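Local coordinates for protein nucleoporin nup120 (Schizosaccharomyces pombe, PDB 4GQ2) that serves as a structural constituent of the nuclear pore complex, whose nucleoporins both build the pore and can dock transiently associated nuclear transport factors, at residues V89-K94 and S671-A676; E96-F101 and M761-S766; S677-L682 and F773-N778. One frame throughout, in Å; residues are numbered along the deposited sequence.

How the contacts relate
From the N terminus, the chain first supplies V89-K94, in the loop after strand 83-88 of the beta-propeller domain, and E96-F101, which leads into strand 101-106. Contact 1 closes a loop of 576 residues when the start of helix 672-703 returns to V89-K94. One turn further along that helix, S677-L682 opens contact 3, which closes on helix 770-777 after 90 residues. Contact 2 closes a loop of 659 residues at M761-S766, just before that helix, so its span crosses those of contacts 1 and 3, which follow in series. L672 packs on L98, and C675 on A776; together the contacts tie the propeller loop to the start of helix 672-703 and to the loop and helix around 761-777.

Contact 1 (V89-K94 and S671-A676); sequences VSLNSK and SLFLCA
S671, the N-cap of helix 672-703, meets the propeller loop with its hydroxyl. Its OG lies in the crowded position between backbone N and carbonyl carbon (chi1 75°) and donates to S90 O at 2.8 Å, in the plane of that carbonyl. The same OG accepts from L674 N at 2.9 Å, with an N-H...O angle of 155°, so one hydroxyl, gripped by two bonds, both caps the helix and holds the loop. F673 follows, its CG anti to the backbone N. V89 CB lies over one face of its ring in a CH-pi contact, 4.2 Å from the centroid, while L91 CD1 presses against the ring edge, 3.4 Å from F673 CD2. L674, its CG anti to the backbone N (chi1 -175°), touches the loop with CD1, 3.5 Å from L91 O, its side chain crossing that of L91 at about a right angle. Around this buried seam, V89 O is bonded to Y533 OH, S90 OG to D88, and the F673 ring stacks with F17. Propeller strand 73-79 backs V89 through T73 and R75, and helix 790-803 reaches L674 through T794, placing the contact where propeller and helical domain join.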
# COMPACT_ATOMS: atom_id res chain seq x y z
N VAL A 89 -7.15 -4.09 -21.14
CA VAL A 89 -7.23 -2.79 -20.48
C VAL A 89 -8.66 -2.25 -20.47
O VAL A 89 -8.87 -1.04 -20.35
CB VAL A 89 -6.27 -1.75 -21.11
CG1 VAL A 89 -4.82 -2.21 -20.95
CG2 VAL A 89 -6.59 -1.52 -22.58
N SER A 90 -9.63 -3.16 -20.60
CA SER A 90 -11.05 -2.81 -20.62
C SER A 90 -11.45 -2.08 -19.35
O SER A 90 -11.10 -2.51 -18.26
CB SER A 90 -11.93 -4.05 -20.76
OG SER A 90 -11.44 -4.91 -21.78
N LEU A 91 -12.19 -0.99 -19.51
CA LEU A 91 -12.70 -0.19 -18.39
C LEU A 91 -14.15 -0.53 -18.05
O LEU A 91 -14.57 -0.40 -16.90
CB LEU A 91 -12.57 1.31 -18.69
CG LEU A 91 -11.41 2.11 -18.07
CD1 LEU A 91 -10.21 1.24 -17.79
CD2 LEU A 91 -11.02 3.29 -18.96
N ASN A 92 -14.91 -0.95 -19.07
CA ASN A 92 -16.31 -1.34 -18.90
C ASN A 92 -16.46 -2.69 -18.21
O ASN A 92 -15.55 -3.52 -18.27
CB ASN A 92 -17.03 -1.38 -20.25
CG ASN A 92 -17.17 -0.01 -20.89
OD1 ASN A 92 -17.53 0.97 -20.22
ND2 ASN A 92 -16.90 0.07 -22.19
N SER A 93 -17.59 -2.89 -17.56
CA SER A 93 -17.90 -4.19 -16.97
C SER A 93 -18.40 -5.14 -18.06
O SER A 93 -19.10 -4.72 -18.98
CB SER A 93 -18.94 -4.06 -15.84
OG SER A 93 -19.95 -3.12 -16.16
N LYS A 94 -18.02 -6.41 -17.95
CA LYS A 94 -18.51 -7.42 -18.88
C LYS A 94 -19.41 -8.44 -18.19
O LYS A 94 -19.61 -8.39 -16.98
CB LYS A 94 -17.35 -8.13 -19.60
CG LYS A 94 -17.05 -7.57 -20.98
CD LYS A 94 -15.96 -6.49 -20.96
CE LYS A 94 -14.64 -7.00 -21.52
NZ LYS A 94 -14.04 -8.12 -20.73
N SER A 671 -13.69 -4.44 -13.93
CA SER A 671 -12.48 -5.13 -14.33
C SER A 671 -11.41 -4.85 -13.29
O SER A 671 -11.46 -3.83 -12.58
CB SER A 671 -12.00 -4.64 -15.69
OG SER A 671 -11.40 -3.36 -15.56
N LEU A 672 -10.42 -5.74 -13.19
CA LEU A 672 -9.28 -5.49 -12.31
C LEU A 672 -8.57 -4.19 -12.70
O LEU A 672 -8.24 -3.38 -11.83
CB LEU A 672 -8.31 -6.67 -12.33
CG LEU A 672 -8.85 -7.93 -11.64
CD1 LEU A 672 -7.96 -9.12 -11.95
CD2 LEU A 672 -9.05 -7.72 -10.13
N PHE A 673 -8.38 -3.99 -14.00
CA PHE A 673 -7.71 -2.79 -14.50
C PHE A 673 -8.42 -1.51 -14.07
O PHE A 673 -7.76 -0.50 -13.77
CB PHE A 673 -7.54 -2.85 -16.02
CG PHE A 673 -6.83 -1.65 -16.59
CD1 PHE A 673 -5.48 -1.43 -16.34
CD2 PHE A 673 -7.52 -0.73 -17.36
CE1 PHE A 673 -4.84 -0.32 -16.86
CE2 PHE A 673 -6.89 0.38 -17.88
CZ PHE A 673 -5.54 0.59 -17.63
N LEU A 674 -9.75 -1.54 -14.02
CA LEU A 674 -10.51 -0.41 -13.50
C LEU A 674 -10.16 -0.12 -12.03
O LEU A 674 -9.87 1.02 -11.68
CB LEU A 674 -12.01 -0.63 -13.64
CG LEU A 674 -12.69 0.67 -13.18
CD1 LEU A 674 -13.19 1.51 -14.35
CD2 LEU A 674 -13.78 0.39 -12.17
N CYS A 675 -10.19 -1.16 -11.20
CA CYS A 675 -9.85 -1.03 -9.79
C CYS A 675 -8.45 -0.45 -9.61
O CYS A 675 -8.26 0.45 -8.79
CB CYS A 675 -9.95 -2.39 -9.08
SG CYS A 675 -11.61 -3.09 -9.14
N ALA A 676 -7.49 -0.95 -10.38
CA ALA A 676 -6.12 -0.44 -10.34
C ALA A 676 -6.05 1.03 -10.72
O ALA A 676 -5.35 1.82 -10.09
CB ALA A 676 -5.22 -1.27 -11.23

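Contact 2 (E96-F101 and M761-S766)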
# COMPACT_ATOMS: atom_id res chain seq x y z
N GLU A 96 -18.41 -11.34 -18.20
CA GLU A 96 -17.34 -12.32 -18.40
C GLU A 96 -16.42 -12.50 -17.18
O GLU A 96 -16.35 -11.62 -16.32
CB GLU A 96 -16.51 -11.95 -19.64
CG GLU A 96 -17.32 -11.89 -20.93
CD GLU A 96 -16.50 -12.19 -22.17
OE1 GLU A 96 -15.74 -13.19 -22.17
OE2 GLU A 96 -16.62 -11.43 -23.17
N PRO A 97 -15.71 -13.65 -17.10
CA PRO A 97 -14.73 -13.85 -16.03
C PRO A 97 -13.60 -12.82 -16.14
O PRO A 97 -13.28 -12.37 -17.25
CB PRO A 97 -14.17 -15.25 -16.29
CG PRO A 97 -15.14 -15.90 -17.23
CD PRO A 97 -15.73 -14.78 -18.04
N LEU A 98 -13.01 -12.47 -15.00
CA LEU A 98 -11.96 -11.46 -14.96
C LEU A 98 -10.73 -11.85 -15.76
O LEU A 98 -10.39 -13.04 -15.86
CB LEU A 98 -11.54 -11.19 -13.51
CG LEU A 98 -12.63 -10.74 -12.54
CD1 LEU A 98 -12.03 -10.63 -11.15
CD2 LEU A 98 -13.27 -9.42 -12.96
N SER A 99 -10.07 -10.85 -16.33
CA SER A 99 -8.78 -11.05 -16.98
C SER A 99 -7.69 -11.16 -15.92
O SER A 99 -7.27 -10.15 -15.35
CB SER A 99 -8.48 -9.90 -17.94
OG SER A 99 -9.48 -9.79 -18.93
N LYS A 100 -7.25 -12.38 -15.64
CA LYS A 100 -6.24 -12.62 -14.62
C LYS A 100 -4.90 -12.95 -15.25
O LYS A 100 -3.92 -13.25 -14.55
CB LYS A 100 -6.68 -13.75 -13.69
CG LYS A 100 -7.84 -13.43 -12.77
CD LYS A 100 -8.46 -14.72 -12.24
CE LYS A 100 -9.30 -14.49 -10.99
NZ LYS A 100 -9.95 -15.75 -10.53
N PHE A 101 -4.86 -12.91 -16.58
CA PHE A 101 -3.65 -13.28 -17.32
C PHE A 101 -3.44 -12.36 -18.50
O PHE A 101 -4.41 -11.87 -19.09
CB PHE A 101 -3.73 -14.74 -17.80
CG PHE A 101 -4.00 -15.73 -16.70
CD1 PHE A 101 -2.95 -16.23 -15.92
CD2 PHE A 101 -5.30 -16.13 -16.41
CE1 PHE A 101 -3.20 -17.12 -14.88
CE2 PHE A 101 -5.56 -17.02 -15.37
CZ PHE A 101 -4.51 -17.51 -14.61
N MET A 761 -19.31 -9.99 -7.34
CA MET A 761 -18.17 -9.09 -7.37
C MET A 761 -16.92 -9.96 -7.20
O MET A 761 -16.48 -10.25 -6.08
CB MET A 761 -18.27 -8.01 -6.29
CG MET A 761 -17.44 -6.76 -6.57
SD MET A 761 -18.35 -5.35 -7.23
CE MET A 761 -18.86 -4.48 -5.75
N GLU A 762 -16.39 -10.39 -8.34
CA GLU A 762 -15.26 -11.31 -8.42
C GLU A 762 -13.97 -10.55 -8.19
O GLU A 762 -12.98 -11.10 -7.71
CB GLU A 762 -15.26 -11.94 -9.81
CG GLU A 762 -14.48 -13.23 -9.96
CD GLU A 762 -14.70 -13.85 -11.33
OE1 GLU A 762 -15.88 -13.99 -11.73
OE2 GLU A 762 -13.70 -14.18 -12.01
N ALA A 763 -13.98 -9.27 -8.54
CA ALA A 763 -12.81 -8.41 -8.44
C ALA A 763 -12.37 -8.27 -6.99
O ALA A 763 -11.18 -8.15 -6.72
CB ALA A 763 -13.09 -7.05 -9.06
N LEU A 764 -13.32 -8.35 -6.06
CA LEU A 764 -13.04 -8.19 -4.63
C LEU A 764 -12.07 -9.24 -4.07
O LEU A 764 -11.36 -8.98 -3.09
CB LEU A 764 -14.33 -8.19 -3.82
CG LEU A 764 -15.13 -6.89 -3.83
CD1 LEU A 764 -16.49 -7.07 -3.15
CD2 LEU A 764 -14.36 -5.74 -3.18
N ALA A 765 -12.03 -10.40 -4.71
CA ALA A 765 -11.20 -11.52 -4.26
C ALA A 765 -9.89 -11.67 -5.04
O ALA A 765 -9.08 -12.54 -4.70
CB ALA A 765 -12.01 -12.82 -4.32
N SER A 766 -9.68 -10.84 -6.06
CA SER A 766 -8.53 -10.99 -6.96
C SER A 766 -7.64 -9.74 -6.98
O SER A 766 -6.52 -9.75 -7.48
CB SER A 766 -9.01 -11.32 -8.38
OG SER A 766 -9.97 -12.37 -8.37
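L98 and E762 lie alongside each other, running in opposite senses, and their packing dominates the contact. L98 carries its CG anti to the carbonyl carbon (chi1 -57°) and drives CD1 against the backbone of the other segment, 3.5 Å from A763 N. E762 runs the other way: with CG anti to its own backbone N and the chain extended beyond, it lays its methylenes along the leucine, E762 CB being 3.7 Å from L98 CD1. The carboxylate ends beside the root of the leucine, with E762 OE2 3.6 Å from L98 CG. Beside this pair, K100, extended beyond CG, touches S766 through the last methylene, K100 CE lying 3.4 Å from S766 OG. Its ammonium stops short of a salt bridge, K100 NZ to E762 OE2 measuring 4.3 Å, although attraction between the opposite charges may still contribute. S766 OG is weakly hydrogen-bonded to E762 O, which links the two residues that meet L98 and K100. No hydrogen bond crosses between the segments; they meet by van der Waals packing, much of it aliphatic carbon against polar atoms, at a partly buried site. On the propeller side, E96 forms a salt bridge with K145, P97 packs on Q149 of helix 146-149, and L98 also reaches S669 just ahead of helix 672-703. On the opposite segment, L764 rests on F773, A776 and L777 of helix 770-777.

Contact 3 (S677-L682 and F773-N778)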
# COMPACT_ATOMS: atom_id res chain seq x y z
N SER A 677 -6.80 1.41 -11.75
CA SER A 677 -6.80 2.78 -12.26
C SER A 677 -7.38 3.74 -11.23
O SER A 677 -6.79 4.79 -10.93
CB SER A 677 -7.58 2.86 -13.57
OG SER A 677 -6.95 2.07 -14.57
N VAL A 678 -8.54 3.38 -10.69
CA VAL A 678 -9.22 4.18 -9.67
C VAL A 678 -8.34 4.36 -8.44
O VAL A 678 -8.18 5.50 -7.95
CB VAL A 678 -10.58 3.56 -9.29
CG1 VAL A 678 -11.15 4.23 -8.05
CG2 VAL A 678 -11.56 3.66 -10.46
N ALA A 679 -7.74 3.27 -7.96
CA ALA A 679 -6.84 3.30 -6.80
C ALA A 679 -5.68 4.28 -6.98
O ALA A 679 -5.33 4.99 -6.04
CB ALA A 679 -6.31 1.91 -6.48
N ARG A 680 -5.10 4.33 -8.17
CA ARG A 680 -3.98 5.24 -8.43
C ARG A 680 -4.43 6.70 -8.41
O ARG A 680 -3.77 7.54 -7.80
CB ARG A 680 -3.27 4.87 -9.74
CG ARG A 680 -2.46 3.59 -9.59
CD ARG A 680 -1.84 3.08 -10.89
NE ARG A 680 -1.05 1.87 -10.63
CZ ARG A 680 0.25 1.86 -10.33
NH1 ARG A 680 0.95 2.99 -10.29
NH2 ARG A 680 0.85 0.70 -10.08
N VAL A 681 -5.57 6.99 -9.04
CA VAL A 681 -6.12 8.34 -9.02
C VAL A 681 -6.52 8.75 -7.60
O VAL A 681 -6.19 9.86 -7.17
CB VAL A 681 -7.30 8.50 -10.00
CG1 VAL A 681 -7.99 9.84 -9.80
CG2 VAL A 681 -6.83 8.36 -11.44
N LEU A 682 -7.21 7.86 -6.88
CA LEU A 682 -7.56 8.12 -5.47
C LEU A 682 -6.34 8.44 -4.61
O LEU A 682 -6.33 9.45 -3.89
CB LEU A 682 -8.35 6.95 -4.86
CG LEU A 682 -9.80 6.82 -5.34
CD1 LEU A 682 -10.46 5.59 -4.73
CD2 LEU A 682 -10.60 8.08 -5.04
N PHE A 773 -9.50 -2.74 -3.44
CA PHE A 773 -10.68 -3.38 -2.84
C PHE A 773 -11.75 -2.32 -2.52
O PHE A 773 -12.91 -2.47 -2.90
CB PHE A 773 -10.23 -4.11 -1.57
CG PHE A 773 -11.30 -4.94 -0.91
CD1 PHE A 773 -12.19 -4.36 -0.03
CD2 PHE A 773 -11.35 -6.32 -1.11
CE1 PHE A 773 -13.15 -5.13 0.62
CE2 PHE A 773 -12.31 -7.09 -0.46
CZ PHE A 773 -13.21 -6.49 0.41
N PHE A 774 -11.34 -1.24 -1.84
CA PHE A 774 -12.23 -0.10 -1.62
C PHE A 774 -12.81 0.43 -2.94
O PHE A 774 -14.00 0.73 -3.03
CB PHE A 774 -11.47 1.03 -0.91
CG PHE A 774 -12.27 2.29 -0.73
CD1 PHE A 774 -13.27 2.37 0.24
CD2 PHE A 774 -12.02 3.41 -1.51
CE1 PHE A 774 -13.99 3.54 0.43
CE2 PHE A 774 -12.74 4.58 -1.34
CZ PHE A 774 -13.73 4.65 -0.36
N SER A 775 -11.95 0.53 -3.95
CA SER A 775 -12.35 1.05 -5.25
C SER A 775 -13.46 0.19 -5.83
O SER A 775 -14.44 0.71 -6.36
CB SER A 775 -11.14 1.11 -6.19
OG SER A 775 -10.21 2.08 -5.74
N ALA A 776 -13.31 -1.12 -5.70
CA ALA A 776 -14.29 -2.06 -6.23
C ALA A 776 -15.65 -1.92 -5.54
O ALA A 776 -16.69 -2.03 -6.20
CB ALA A 776 -13.77 -3.48 -6.15
N LEU A 777 -15.66 -1.66 -4.23
CA LEU A 777 -16.91 -1.49 -3.48
C LEU A 777 -17.70 -0.25 -3.89
O LEU A 777 -18.91 -0.17 -3.66
CB LEU A 777 -16.66 -1.44 -1.97
CG LEU A 777 -16.14 -2.71 -1.29
CD1 LEU A 777 -15.63 -2.39 0.11
CD2 LEU A 777 -17.22 -3.78 -1.26
N ASN A 778 -17.01 0.73 -4.47
CA ASN A 778 -17.64 1.98 -4.86
C ASN A 778 -17.85 2.06 -6.37
O ASN A 778 -18.10 3.14 -6.91
CB ASN A 778 -16.81 3.16 -4.38
CG ASN A 778 -16.89 3.35 -2.88
OD1 ASN A 778 -17.85 3.92 -2.37
ND2 ASN A 778 -15.89 2.86 -2.16
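S775 sits at the centre of this helix-helix crossing, its OG anti to the carbonyl carbon (chi1 -67°), with V678, A679 and L682 gathered round its side chain. V678 CG1, anti to its backbone N, comes within 3.3 Å of S775 OG, and L682 CD1 approaches the same oxygen at 3.7 Å. A679 N lies 3.5 Å from S775 OG. Farther along, L682 CD1 also meets the edge of the F774 ring, 4.2 Å from F774 CD2, the two side chains crossing at about a right angle. The short helix segments themselves cross at 108° with their axes 8.9 Å apart, a steep crossing, consistent with the small buried area of 150 Å². Behind the first shell, N778 ND2 donates to F774 O at 3.0 Å from above the carbonyl plane, and also lies over one face of the F774 ring. L791 and T794 of helix 790-803 pack on V678, while L812 of helix 812-822 packs on F774. S775 OG is hydrogen-bonded to L771 O within its own helix. That bond turns the polar group back to its own backbone, which allows a buried hydroxyl to sit among methyl groups in an interface where no hydrogen bond passes between the two segments.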